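PDB 4PJ2: putative exported protein from Aeromonas hydrophila subsp. hydrophila, which probably inhibits invertebrate-type (i-type) lysozymes in the periplasm, and binds a magnesium ion. Local coordinates for residues Glu76-Val81 and Ala92-Leu97; Phe5-Thr10 and Lys62-Leu67; Asp33-Ser38 and Asp47-Gly52. One frame throughout, in Å; residues are numbered along the deposited sequence. Where two conformers were deposited one is given.

Interaction 1. Residues Glu76-Val81 and Ala92-Leu97. With MG (magnesium ion), chain G.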
ATOM      1  N   GLU A  76      10.084  20.058  -1.818  1.00 20.84           N
ATOM      2  CA  GLU A  76      10.030  18.838  -2.615  1.00 20.41           C
ATOM      3  C   GLU A  76       8.647  18.267  -2.487  1.00 18.66           C
ATOM      4  O   GLU A  76       7.925  18.566  -1.537  1.00 19.41           O
ATOM      5  CB  GLU A  76      11.039  17.820  -2.082  1.00 21.14           C
ATOM      6  CG  GLU A  76      12.440  18.035  -2.589  1.00 22.73           C
ATOM      7  CD  GLU A  76      13.002  19.391  -2.169  1.00 24.19           C
ATOM      8  OE1 GLU A  76      13.250  19.602  -0.956  1.00 24.82           O
ATOM      9  OE2 GLU A  76      13.205  20.253  -3.048  1.00 25.61           O
ATOM     10  N   LEU A  77       8.254  17.460  -3.473  1.00 17.84           N
ATOM     11  CA  LEU A  77       7.019  16.707  -3.380  1.00 16.58           C
ATOM     12  C   LEU A  77       7.312  15.339  -2.837  1.00 17.25           C
ATOM     13  O   LEU A  77       8.220  14.666  -3.317  1.00 18.30           O
ATOM     14  CB  LEU A  77       6.401  16.572  -4.772  1.00 16.61           C
ATOM     15  CG  LEU A  77       5.198  15.630  -4.884  1.00 15.73           C
ATOM     16  CD1 LEU A  77       3.978  16.131  -4.144  1.00 17.41           C
ATOM     17  CD2 LEU A  77       4.879  15.384  -6.352  1.00 15.96           C
ATOM     18  N   ILE A  78       6.529  14.932  -1.849  1.00 16.50           N
ATOM     19  CA  ILE A  78       6.637  13.583  -1.296  1.00 16.60           C
ATOM     20  C   ILE A  78       5.319  12.878  -1.515  1.00 15.36           C
ATOM     21  O   ILE A  78       4.273  13.368  -1.122  1.00 17.09           O
ATOM     22  CB  ILE A  78       7.012  13.581   0.203  1.00 17.95           C
ATOM     23  CG1 ILE A  78       8.325  14.337   0.404  1.00 19.56           C
ATOM     24  CG2 ILE A  78       7.121  12.126   0.697  1.00 18.38           C
ATOM     25  CD1 ILE A  78       8.172  15.787   0.851  1.00 21.53           C
ATOM     26  N   VAL A  79       5.376  11.730  -2.189  1.00 14.17           N
ATOM     27  CA  VAL A  79       4.199  10.902  -2.411  1.00 13.57           C
ATOM     28  C   VAL A  79       4.298   9.698  -1.487  1.00 14.02           C
ATOM     29  O   VAL A  79       5.248   8.925  -1.584  1.00 14.69           O
ATOM     30  CB  VAL A  79       4.078  10.440  -3.881  1.00 13.49           C
ATOM     31  CG1 VAL A  79       2.828   9.593  -4.074  1.00 14.28           C
ATOM     32  CG2 VAL A  79       4.044  11.641  -4.821  1.00 13.62           C
ATOM     33  N   VAL A  80       3.336   9.569  -0.574  1.00 13.58           N
ATOM     34  CA  VAL A  80       3.345   8.508   0.431  1.00 14.34           C
ATOM     35  C   VAL A  80       2.350   7.440   0.034  1.00 14.04           C
ATOM     36  O   VAL A  80       1.216   7.742  -0.284  1.00 15.03           O
ATOM     37  CB  VAL A  80       2.983   9.037   1.834  1.00 15.33           C
ATOM     38  CG1 VAL A  80       3.082   7.899   2.847  1.00 16.20           C
ATOM     39  CG2 VAL A  80       3.886  10.194   2.221  1.00 16.51           C
ATOM     40  N   VAL A  81       2.791   6.191   0.085  1.00 14.00           N
ATOM     41  CA  VAL A  81       1.996   5.049  -0.349  1.00 14.52           C
ATOM     42  C   VAL A  81       1.892   4.042   0.790  1.00 15.85           C
ATOM     43  O   VAL A  81       2.889   3.751   1.441  1.00 16.51           O
ATOM     44  CB  VAL A  81       2.643   4.376  -1.579  1.00 14.53           C
ATOM     45  CG1 VAL A  81       1.897   3.114  -2.012  1.00 15.95           C
ATOM     46  CG2 VAL A  81       2.677   5.363  -2.740  1.00 14.38           C
ATOM     47  N   ALA A  92       7.586   5.793   0.184  1.00 15.85           N
ATOM     48  CA  ALA A  92       7.439   7.148  -0.305  1.00 16.03           C
ATOM     49  C   ALA A  92       8.533   7.457  -1.283  1.00 16.93           C
ATOM     50  O   ALA A  92       9.652   6.956  -1.168  1.00 18.41           O
ATOM     51  CB  ALA A  92       7.485   8.145   0.841  1.00 16.56           C
ATOM     52  N   ASP A  93       8.192   8.307  -2.240  1.00 15.24           N
ATOM     53  CA  ASP A  93       9.145   8.880  -3.173  1.00 15.17           C
ATOM     54  C   ASP A  93       9.145  10.385  -3.014  1.00 15.71           C
ATOM     55  O   ASP A  93       8.093  10.992  -2.854  1.00 16.77           O
ATOM     56  CB  ASP A  93       8.764   8.518  -4.609  1.00 15.18           C
ATOM     57  CG  ASP A  93       8.735   7.037  -4.821  1.00 16.71           C
ATOM     58  OD1 ASP A  93       9.807   6.405  -4.725  1.00 19.94           O
ATOM     59  OD2 ASP A  93       7.630   6.496  -5.038  1.00 16.67           O
ATOM     60  N   ALA A  94      10.331  10.971  -3.058  1.00 17.64           N
ATOM     61  CA  ALA A  94      10.474  12.423  -3.044  1.00 18.43           C
ATOM     62  C   ALA A  94      10.948  12.906  -4.414  1.00 18.45           C
ATOM     63  O   ALA A  94      11.782  12.255  -5.048  1.00 17.91           O
ATOM     64  CB  ALA A  94      11.452  12.865  -1.955  1.00 19.50           C
ATOM     65  N   PHE A  95      10.438  14.064  -4.821  1.00 17.32           N
ATOM     66  CA  PHE A  95      10.758  14.678  -6.104  1.00 17.06           C
ATOM     67  C   PHE A  95      11.163  16.126  -5.924  1.00 17.62           C
ATOM     68  O   PHE A  95      10.543  16.857  -5.151  1.00 20.07           O
ATOM     69  CB  PHE A  95       9.546  14.672  -7.053  1.00 16.36           C
ATOM     70  CG  PHE A  95       8.990  13.315  -7.337  1.00 14.96           C
ATOM     71  CD1 PHE A  95       9.271  12.664  -8.525  1.00 16.98           C
ATOM     72  CD2 PHE A  95       8.150  12.706  -6.433  1.00 15.59           C
ATOM     73  CE1 PHE A  95       8.743  11.420  -8.776  1.00 17.95           C
ATOM     74  CE2 PHE A  95       7.633  11.446  -6.672  1.00 15.61           C
ATOM     75  CZ  PHE A  95       7.925  10.812  -7.845  1.00 17.20           C
ATOM     76  N   THR A  96      12.183  16.532  -6.659  1.00 20.10           N
ATOM     77  CA  THR A  96      12.460  17.953  -6.829  1.00 21.13           C
ATOM     78  C   THR A  96      11.677  18.445  -8.028  1.00 22.43           C
ATOM     79  O   THR A  96      11.471  17.688  -8.989  1.00 23.01           O
ATOM     80  CB  THR A  96      13.948  18.255  -7.023  1.00 22.91           C
ATOM     81  OG1 THR A  96      14.488  17.404  -8.032  1.00 22.58           O
ATOM     82  CG2 THR A  96      14.695  18.031  -5.736  1.00 23.32           C
ATOM     83  N   LEU A  97      11.219  19.699  -7.932  1.00 22.73           N
ATOM     84  CA  LEU A  97      10.417  20.368  -8.960  1.00 22.62           C
ATOM     85  C   LEU A  97      10.555  21.902  -8.863  1.00 23.26           C
ATOM     86  O   LEU A  97      10.165  22.528  -7.864  1.00 24.52           O
ATOM     87  CB  LEU A  97       8.941  20.012  -8.868  1.00 23.95           C
ATOM     88  CG  LEU A  97       8.442  19.127  -7.741  1.00 25.37           C
ATOM     89  CD1 LEU A  97       8.511  19.836  -6.407  1.00 24.47           C
ATOM     90  CD2 LEU A  97       7.036  18.741  -8.025  1.00 26.42           C
TER
HETATM   91 MG    MG G 203      13.913  21.948  -1.350  1.00 28.81          MG
HETATM   92  O   HOH W   1      11.602  20.931  -5.064  1.00 22.02           O

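Interaction 2. Residues Phe5-Thr10 and Lys62-Leu67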
ATOM      1  N   PHE A   5      -6.870   7.672  -7.480  1.00 26.97           N
ATOM      2  CA  PHE A   5      -6.353   8.887  -6.869  1.00 23.35           C
ATOM      3  C   PHE A   5      -5.977   9.920  -7.914  1.00 20.22           C
ATOM      4  O   PHE A   5      -5.328   9.590  -8.890  1.00 19.39           O
ATOM      5  CB  PHE A   5      -5.119   8.528  -6.054  1.00 22.47           C
ATOM      6  CG  PHE A   5      -4.547   9.666  -5.282  1.00 21.89           C
ATOM      7  CD1 PHE A   5      -4.849   9.831  -3.939  1.00 22.14           C
ATOM      8  CD2 PHE A   5      -3.689  10.562  -5.891  1.00 21.66           C
ATOM      9  CE1 PHE A   5      -4.317  10.876  -3.231  1.00 23.36           C
ATOM     10  CE2 PHE A   5      -3.155  11.611  -5.187  1.00 22.31           C
ATOM     11  CZ  PHE A   5      -3.470  11.768  -3.852  1.00 22.82           C
ATOM     12  N   PHE A   6      -6.417  11.159  -7.711  1.00 18.36           N
ATOM     13  CA  PHE A   6      -5.961  12.312  -8.483  1.00 17.16           C
ATOM     14  C   PHE A   6      -5.925  13.536  -7.576  1.00 16.50           C
ATOM     15  O   PHE A   6      -6.896  13.817  -6.873  1.00 19.00           O
ATOM     16  CB  PHE A   6      -6.884  12.593  -9.671  1.00 18.60           C
ATOM     17  CG  PHE A   6      -6.535  13.855 -10.412  1.00 19.51           C
ATOM     18  CD1 PHE A   6      -5.506  13.878 -11.342  1.00 19.24           C
ATOM     19  CD2 PHE A   6      -7.222  15.020 -10.161  1.00 21.86           C
ATOM     20  CE1 PHE A   6      -5.190  15.042 -12.006  1.00 20.67           C
ATOM     21  CE2 PHE A   6      -6.905  16.180 -10.819  1.00 22.52           C
ATOM     22  CZ  PHE A   6      -5.891  16.187 -11.742  1.00 21.61           C
ATOM     23  N   LYS A   7      -4.810  14.257  -7.582  1.00 15.18           N
ATOM     24  CA  LYS A   7      -4.724  15.507  -6.843  1.00 15.05           C
ATOM     25  C   LYS A   7      -3.838  16.486  -7.566  1.00 15.00           C
ATOM     26  O   LYS A   7      -2.821  16.114  -8.122  1.00 15.47           O
ATOM     27  CB  LYS A   7      -4.167  15.269  -5.441  1.00 18.18           C
ATOM     28  CG  LYS A   7      -4.252  16.473  -4.499  1.00 21.97           C
ATOM     29  CD  LYS A   7      -4.079  16.043  -3.034  1.00 26.90           C
ATOM     30  CE  LYS A   7      -4.068  17.227  -2.084  1.00 30.30           C
ATOM     31  NZ  LYS A   7      -5.382  17.919  -2.023  1.00 32.00           N
ATOM     32  N   GLN A   8      -4.246  17.742  -7.522  1.00 15.33           N
ATOM     33  CA  GLN A   8      -3.517  18.839  -8.114  1.00 15.38           C
ATOM     34  C   GLN A   8      -3.071  19.798  -7.011  1.00 15.47           C
ATOM     35  O   GLN A   8      -3.869  20.122  -6.125  1.00 16.89           O
ATOM     36  CB  GLN A   8      -4.443  19.563  -9.079  1.00 15.96           C
ATOM     37  CG  GLN A   8      -3.818  20.740  -9.768  1.00 17.65           C
ATOM     38  CD  GLN A   8      -4.800  21.453 -10.661  1.00 20.50           C
ATOM     39  OE1 GLN A   8      -5.525  20.811 -11.411  1.00 22.77           O
ATOM     40  NE2 GLN A   8      -4.848  22.783 -10.573  1.00 22.06           N
ATOM     41  N   LEU A   9      -1.815  20.236  -7.071  1.00 15.35           N
ATOM     42  CA  LEU A   9      -1.229  21.157  -6.089  1.00 15.47           C
ATOM     43  C   LEU A   9      -0.494  22.285  -6.795  1.00 15.69           C
ATOM     44  O   LEU A   9       0.207  22.053  -7.767  1.00 16.24           O
ATOM     45  CB  LEU A   9      -0.213  20.447  -5.194  1.00 18.49           C
ATOM     46  CG  LEU A   9      -0.732  19.370  -4.251  1.00 20.61           C
ATOM     47  CD1 LEU A   9       0.440  18.655  -3.569  1.00 20.65           C
ATOM     48  CD2 LEU A   9      -1.648  19.980  -3.216  1.00 22.16           C
ATOM     49  N   THR A  10      -0.627  23.493  -6.261  1.00 16.89           N
ATOM     50  CA  THR A  10       0.177  24.620  -6.701  1.00 17.41           C
ATOM     51  C   THR A  10       1.404  24.747  -5.815  1.00 18.03           C
ATOM     52  O   THR A  10       1.288  24.809  -4.588  1.00 20.90           O
ATOM     53  CB  THR A  10      -0.618  25.911  -6.653  1.00 20.11           C
ATOM     54  OG1 THR A  10      -1.746  25.776  -7.516  1.00 21.20           O
ATOM     55  CG2 THR A  10       0.235  27.089  -7.100  1.00 20.39           C
ATOM     56  N   LYS A  62      -1.557   7.480  -0.127  1.00 17.94           N
ATOM     57  CA  LYS A  62      -2.165   7.854   1.133  1.00 20.73           C
ATOM     58  C   LYS A  62      -2.218   9.367   1.280  1.00 22.12           C
ATOM     59  O   LYS A  62      -3.208   9.905   1.759  1.00 24.94           O
ATOM     60  CB  LYS A  62      -1.351   7.246   2.270  1.00 23.18           C
ATOM     61  CG  LYS A  62      -1.904   7.539   3.660  1.00 26.24           C
ATOM     62  CD  LYS A  62      -0.891   7.234   4.765  1.00 29.68           C
ATOM     63  CE  LYS A  62      -1.347   7.772   6.124  1.00 32.14           C
ATOM     64  NZ  LYS A  62      -0.214   7.867   7.072  1.00 33.79           N
ATOM     65  N   GLU A  63      -1.148  10.050   0.886  1.00 20.93           N
ATOM     66  CA  GLU A  63      -1.088  11.502   1.031  1.00 22.25           C
ATOM     67  C   GLU A  63       0.063  12.082   0.217  1.00 19.71           C
ATOM     68  O   GLU A  63       1.019  11.380  -0.126  1.00 18.76           O
ATOM     69  CB  GLU A  63      -0.958  11.898   2.500  1.00 27.19           C
ATOM     70  CG  GLU A  63       0.394  11.622   3.095  1.00 30.81           C
ATOM     71  CD  GLU A  63       0.502  12.102   4.538  1.00 35.10           C
ATOM     72  OE1 GLU A  63       1.048  11.342   5.360  1.00 37.37           O
ATOM     73  OE2 GLU A  63       0.060  13.234   4.851  1.00 36.49           O
ATOM     74  N   LEU A  64      -0.052  13.373  -0.073  1.00 19.53           N
ATOM     75  CA  LEU A  64       1.003  14.145  -0.720  1.00 18.86           C
ATOM     76  C   LEU A  64       1.476  15.165   0.303  1.00 19.39           C
ATOM     77  O   LEU A  64       0.656  15.773   1.001  1.00 20.62           O
ATOM     78  CB  LEU A  64       0.470  14.901  -1.935  1.00 18.52           C
ATOM     79  CG  LEU A  64      -0.251  14.038  -2.965  1.00 19.46           C
ATOM     80  CD1 LEU A  64      -0.668  14.928  -4.128  1.00 21.30           C
ATOM     81  CD2 LEU A  64       0.605  12.876  -3.463  1.00 18.47           C
ATOM     82  N   LYS A  65       2.787  15.366   0.367  1.00 19.11           N
ATOM     83  CA  LYS A  65       3.359  16.401   1.223  1.00 20.26           C
ATOM     84  C   LYS A  65       4.267  17.301   0.406  1.00 20.87           C
ATOM     85  O   LYS A  65       4.918  16.854  -0.539  1.00 20.66           O
ATOM     86  CB  LYS A  65       4.171  15.779   2.358  1.00 22.01           C
ATOM     87  CG  LYS A  65       3.416  14.816   3.247  1.00 25.34           C
ATOM     88  CD  LYS A  65       4.377  14.191   4.258  1.00 28.41           C
ATOM     89  CE  LYS A  65       3.668  13.269   5.226  1.00 31.19           C
ATOM     90  NZ  LYS A  65       2.912  14.015   6.272  1.00 32.50           N
ATOM     91  N   LEU A  66       4.302  18.575   0.790  1.00 20.52           N
ATOM     92  CA  LEU A  66       5.209  19.554   0.206  1.00 21.59           C
ATOM     93  C   LEU A  66       6.096  20.080   1.319  1.00 22.43           C
ATOM     94  O   LEU A  66       5.636  20.805   2.214  1.00 25.36           O
ATOM     95  CB  LEU A  66       4.449  20.733  -0.414  1.00 22.76           C
ATOM     96  CG  LEU A  66       3.649  20.430  -1.673  1.00 23.88           C
ATOM     97  CD1 LEU A  66       2.874  21.665  -2.115  1.00 25.19           C
ATOM     98  CD2 LEU A  66       4.584  19.951  -2.771  1.00 23.02           C
ATOM     99  N   LEU A  67       7.366  19.702   1.283  1.00 22.08           N
ATOM    100  CA  LEU A  67       8.281  20.026   2.376  1.00 22.63           C
ATOM    101  C   LEU A  67       9.684  20.144   1.821  1.00 22.87           C
ATOM    102  O   LEU A  67      10.059  19.388   0.934  1.00 22.83           O
ATOM    103  CB  LEU A  67       8.241  18.927   3.438  1.00 24.99           C
ATOM    104  CG  LEU A  67       6.950  18.800   4.252  1.00 28.14           C
ATOM    105  CD1 LEU A  67       6.963  17.542   5.104  1.00 29.23           C
ATOM    106  CD2 LEU A  67       6.753  20.013   5.139  1.00 29.92           C
TER

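Interaction 3. Residues Asp33-Ser38 and Asp47-Gly52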
ATOM      1  N   ASP A  33       1.721   8.477 -11.471  1.00 10.21           N
ATOM      2  CA  ASP A  33       2.519   9.440 -12.192  1.00 10.76           C
ATOM      3  C   ASP A  33       2.424  10.798 -11.541  1.00 10.73           C
ATOM      4  O   ASP A  33       1.459  11.109 -10.846  1.00 11.80           O
ATOM      5  CB  ASP A  33       2.146   9.512 -13.673  1.00 11.99           C
ATOM      6  CG  ASP A  33       0.724   9.945 -13.921  1.00 12.99           C
ATOM      7  OD1 ASP A  33      -0.149   9.053 -14.094  1.00 14.21           O
ATOM      8  OD2 ASP A  33       0.496  11.178 -13.997  1.00 13.74           O
ATOM      9  N   VAL A  34       3.487  11.556 -11.756  1.00 10.52           N
ATOM     10  CA  VAL A  34       3.605  12.931 -11.329  1.00 10.45           C
ATOM     11  C   VAL A  34       3.818  13.741 -12.597  1.00 10.43           C
ATOM     12  O   VAL A  34       4.687  13.430 -13.382  1.00 10.88           O
ATOM     13  CB  VAL A  34       4.822  13.102 -10.407  1.00 11.47           C
ATOM     14  CG1 VAL A  34       4.968  14.553 -10.013  1.00 12.30           C
ATOM     15  CG2 VAL A  34       4.704  12.208  -9.173  1.00 11.87           C
ATOM     16  N   ARG A  35       3.014  14.775 -12.776  1.00  9.80           N
ATOM     17  CA  ARG A  35       3.091  15.640 -13.961  1.00 10.40           C
ATOM     18  C   ARG A  35       3.263  17.072 -13.494  1.00 10.00           C
ATOM     19  O   ARG A  35       2.541  17.518 -12.617  1.00 11.84           O
ATOM     20  CB  ARG A  35       1.839  15.509 -14.829  1.00 10.63           C
ATOM     21  CG  ARG A  35       1.754  14.179 -15.586  1.00 10.10           C
ATOM     22  CD  ARG A  35       0.421  14.029 -16.257  1.00 11.46           C
ATOM     23  NE  ARG A  35       0.380  13.341 -17.542  1.00 12.68           N
ATOM     24  CZ  ARG A  35       0.100  12.064 -17.757  1.00 12.52           C
ATOM     25  NH1 ARG A  35      -0.021  11.195 -16.766  1.00 14.04           N
ATOM     26  NH2 ARG A  35      -0.000  11.648 -19.008  1.00 13.60           N
ATOM     27  N   LEU A  36       4.225  17.761 -14.094  1.00 10.46           N
ATOM     28  CA  LEU A  36       4.566  19.132 -13.756  1.00 10.60           C
ATOM     29  C   LEU A  36       4.175  20.049 -14.894  1.00 10.69           C
ATOM     30  O   LEU A  36       4.484  19.763 -16.065  1.00 11.11           O
ATOM     31  CB  LEU A  36       6.059  19.228 -13.526  1.00 12.14           C
ATOM     32  CG  LEU A  36       6.629  20.569 -13.099  1.00 14.13           C
ATOM     33  CD1 LEU A  36       6.084  20.982 -11.744  1.00 14.24           C
ATOM     34  CD2 LEU A  36       8.136  20.514 -13.080  1.00 16.23           C
ATOM     35  N   TYR A  37       3.526  21.144 -14.530  1.00 10.71           N
ATOM     36  CA  TYR A  37       3.037  22.171 -15.448  1.00 10.88           C
ATOM     37  C   TYR A  37       3.593  23.525 -15.019  1.00 11.42           C
ATOM     38  O   TYR A  37       3.860  23.747 -13.838  1.00 11.87           O
ATOM     39  CB  TYR A  37       1.506  22.229 -15.416  1.00 11.21           C
ATOM     40  CG  TYR A  37       0.844  20.914 -15.757  1.00 11.20           C
ATOM     41  CD1 TYR A  37       0.351  20.669 -17.041  1.00 11.18           C
ATOM     42  CD2 TYR A  37       0.731  19.900 -14.795  1.00 11.24           C
ATOM     43  CE1 TYR A  37      -0.222  19.463 -17.350  1.00 10.77           C
ATOM     44  CE2 TYR A  37       0.161  18.699 -15.114  1.00 11.19           C
ATOM     45  CZ  TYR A  37      -0.320  18.480 -16.388  1.00 10.46           C
ATOM     46  OH  TYR A  37      -0.880  17.257 -16.660  1.00 11.06           O
ATOM     47  N   SER A  38       3.742  24.459 -15.943  1.00 11.95           N
ATOM     48  CA  SER A  38       4.305  25.754 -15.590  1.00 12.23           C
ATOM     49  C   SER A  38       3.378  26.569 -14.709  1.00 12.34           C
ATOM     50  O   SER A  38       3.861  27.367 -13.919  1.00 12.97           O
ATOM     51  CB  SER A  38       4.621  26.572 -16.841  1.00 13.01           C
ATOM     52  OG  SER A  38       3.421  27.104 -17.362  1.00 13.03           O
ATOM     53  N   ASP A  47      -2.462  23.961 -18.596  1.00 13.00           N
ATOM     54  CA  ASP A  47      -2.325  24.168 -20.039  1.00 13.21           C
ATOM     55  C   ASP A  47      -0.899  24.081 -20.542  1.00 13.42           C
ATOM     56  O   ASP A  47      -0.729  23.979 -21.749  1.00 16.02           O
ATOM     57  CB  ASP A  47      -2.880  25.531 -20.447  1.00 13.74           C
ATOM     58  CG  ASP A  47      -4.373  25.527 -20.651  1.00 14.38           C
ATOM     59  OD1 ASP A  47      -5.056  24.579 -20.224  1.00 15.02           O
ATOM     60  OD2 ASP A  47      -4.871  26.493 -21.271  1.00 14.38           O
ATOM     61  N   GLN A  48       0.119  24.109 -19.681  1.00 13.26           N
ATOM     62  CA  GLN A  48       1.500  24.136 -20.134  0.64 12.33           C
ATOM     63  C   GLN A  48       2.322  23.033 -19.471  1.00 12.00           C
ATOM     64  O   GLN A  48       3.047  23.259 -18.487  1.00 11.80           O
ATOM     65  CB  GLN A  48       2.086  25.513 -19.886  0.64 13.82           C
ATOM     66  CG  GLN A  48       3.333  25.801 -20.650  0.64 15.96           C
ATOM     67  CD  GLN A  48       3.584  27.287 -20.797  0.64 18.30           C
ATOM     68  OE1 GLN A  48       3.938  27.967 -19.829  0.64 18.96           O
ATOM     69  NE2 GLN A  48       3.409  27.803 -22.010  0.64 20.21           N
ATOM     70  N   PHE A  49       2.196  21.844 -20.002  1.00 11.78           N
ATOM     71  CA  PHE A  49       2.916  20.702 -19.516  1.00 11.72           C
ATOM     72  C   PHE A  49       4.406  20.874 -19.684  1.00 11.77           C
ATOM     73  O   PHE A  49       4.867  21.310 -20.727  1.00 12.65           O
ATOM     74  CB  PHE A  49       2.430  19.456 -20.280  1.00 11.76           C
ATOM     75  CG  PHE A  49       3.210  18.211 -19.961  1.00 11.26           C
ATOM     76  CD1 PHE A  49       3.022  17.532 -18.776  1.00 11.42           C
ATOM     77  CD2 PHE A  49       4.143  17.733 -20.860  1.00 11.90           C
ATOM     78  CE1 PHE A  49       3.746  16.400 -18.512  1.00 11.35           C
ATOM     79  CE2 PHE A  49       4.859  16.588 -20.596  1.00 12.42           C
ATOM     80  CZ  PHE A  49       4.653  15.929 -19.415  1.00 11.28           C
ATOM     81  N   ILE A  50       5.158  20.463 -18.664  1.00 11.45           N
ATOM     82  CA  ILE A  50       6.617  20.485 -18.696  1.00 12.25           C
ATOM     83  C   ILE A  50       7.234  19.086 -18.753  1.00 12.06           C
ATOM     84  O   ILE A  50       8.035  18.776 -19.637  1.00 12.64           O
ATOM     85  CB  ILE A  50       7.186  21.260 -17.478  1.00 12.91           C
ATOM     86  CG1 ILE A  50       6.737  22.719 -17.517  1.00 14.27           C
ATOM     87  CG2 ILE A  50       8.711  21.152 -17.433  1.00 13.90           C
ATOM     88  CD1 ILE A  50       7.068  23.516 -16.271  1.00 15.76           C
ATOM     89  N   ASP A  51       6.885  18.236 -17.792  1.00 11.47           N
ATOM     90  CA  ASP A  51       7.485  16.904 -17.703  1.00 12.02           C
ATOM     91  C   ASP A  51       6.635  16.021 -16.806  1.00 10.53           C
ATOM     92  O   ASP A  51       5.817  16.500 -16.026  1.00 11.29           O
ATOM     93  CB  ASP A  51       8.917  16.994 -17.168  1.00 13.59           C
ATOM     94  CG  ASP A  51       9.721  15.717 -17.365  1.00 16.10           C
ATOM     95  OD1 ASP A  51       9.375  14.876 -18.221  1.00 16.00           O
ATOM     96  OD2 ASP A  51      10.707  15.551 -16.631  1.00 21.08           O
ATOM     97  N   GLY A  52       6.834  14.715 -16.912  1.00 10.76           N
ATOM     98  CA  GLY A  52       6.140  13.779 -16.059  1.00 11.19           C
ATOM     99  C   GLY A  52       6.955  12.530 -15.868  1.00 10.68           C
ATOM    100  O   GLY A  52       7.824  12.233 -16.687  1.00 11.39           O
TER

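Interaction 1. Residues Glu76-Val81 and Ala92-Leu97
The side chain of E76 lies beside that of T96, both pointing the same way, and the T96 methyl CG2 sits 3.8 Å from E76 OE2. A bend at chi2 (62°) folds CD of E76 back from a straight chain. Beyond it the carboxylate grips magnesium through both oxygens, OE1 and OE2 each 2.5 Å from the ion; D68, N70, D72 and the backbone oxygen of Q74 supply the remaining ligands. OE1 also accepts a hydrogen bond from L69 N, while a water donates to OE2 and accepts from L97 N, the water oxygen 3.1 Å from that nitrogen, so the metal site is tied to the partner strand through solvent. Behind the carboxylate, the two strands run antiparallel. L77 and F95 form a hydrogen-bonded pair, the F95 N to L77 O bond measuring 2.7 Å; V79 and D93 form the next, with V79 N to D93 O nearly straight at 166°. L77 O lies in the plane of the F95 ring at its edge, 3.7 Å from CD2, while V79 CG2 approaches CE2 of the same ring obliquely at 4.0 Å. L77 CB, against L97 CD2, extends this apolar face, which packs on Y32 and V34 of strand 30-37. D93 shares the face, and its buried carboxylate is satisfied by Y32 OH and H108 ND1. On the other side of the sheet I78 CG2 meets A92 CB at 4.0 Å, and I78 also packs on I119 and L122 of helix 118-123. The arrangement is a beta hairpin of one sheet of a beta sandwich, and its first strand begins at the final, bidentate glutamate of a metal-binding loop that supplies a ligand from every second residue.

Interaction 2. Residues Phe5-Thr10 and Lys62-Leu67
K65 NZ makes a salt bridge with E63 OE2 at 3.3 Å, a weak hydrogen bond inside segment 62-67 between side chains whose first bonds lead away from strand 6-10; across the contact, L64 meets F5, K7 and L9 through carbon alone. Toward strand 6-10 the contact is made by L64, with L66 beside it. F5 and L64 reach tip to tip: CZ of the ring comes to 4.0 Å from L64 CG, approaching obliquely. CB of F5 points toward the other segment, and CG stands anti to the backbone N (chi1 -175°). K7 and L64 slide past each other in opposite directions, and the lysine contributes only its aliphatic part: CB, CG and CD all lie near L64 CD1, CD at 3.8 Å. L9 crosses L64 at a slant, and its CD1 methyl touches two leucines, L64 CD1 at 3.9 Å and L66 CG at 4.1 Å. L64 is thus met by three side chains in a row, while L66 receives L9. Strands 6-10 and 62-67 run almost parallel, their axes 12° apart and 9.4 Å distant, a spacing filled by side chains and too wide for backbone pairing. Each strand makes its backbone bonds elsewhere, F5, K7 and L9 with strand 16-21 and K62 and E63 with V80. These last two residues both face V80, forming a classic beta bulge just before L64. Within their own sheets, L64 packs on V79, L66 on L77 and L9 on V17, so the apolar row continues into the layer between the sheets. Strands 6-10 and 60-67 are edge strands of two different four-stranded antiparallel sheets, and their inward leucines, where they meet, close one margin of a beta sandwich.

Interaction 3. Residues Asp33-Ser38 and Asp47-Gly52
F49 directs the edge of its ring at one face of Y37 in a T-shaped pair, centroids 5.8 Å apart and planes at 71°. F49 CD1 lies over the tyrosine face. Along the edge of F49 itself are Y37 CE1 and R35 CG, the latter 4.2 Å from F49 CE1, and D51 N sits above one face, 3.6 Å from the plane and offset toward the rim. CG of F49 is anti to its backbone N (chi1 174°), and the ring presents its edge to Y37 and R35. The guanidinium of R35 turns to its own strand: NH1 bonds D33 OD2 at 2.8 Å, in the guanidinium plane but from above the carboxylate. The backbones pair around a classic beta bulge in which I50 and D51 both face L36. L36 O accepts I50 N at 2.8 Å and, weakly, D51 N at 3.3 Å, while L36 N gives a straight bond to D51 O. I50 CD1 packs 3.5 Å from S38 N next to the loop joining the strands. Strand 16-21 flanks strand 30-37 on its other side, with T18 against R35 and Y37. From the opposite face V34, L36 and D51 touch L103 of strand 102-112 in the second sheet.

Segment 62-67 of interaction 2 shares a sheet with interaction 1, while 5-10 belongs to the other sheet, that of interaction 3. Strand 60-67 lies next to strand 76-82, with probable hydrogen bonds from K62 N to V80 O and from I78 N to K65 O, both 2.8 Å. Interaction 3 touches interaction 1 across the sandwich, where V34 CG1 meets L77 CD2 and V34 CG2 meets F95 CZ, each at 3.8 Å. Interactions 2 and 3 do not touch, their nearest atoms about 7 Å apart, although 33-38 and 47-52 fall within the loop that interaction 2 closes. Magnesium is bound in interaction 1; the side chains of L66 and L36 lie about 10 and 13 Å from it.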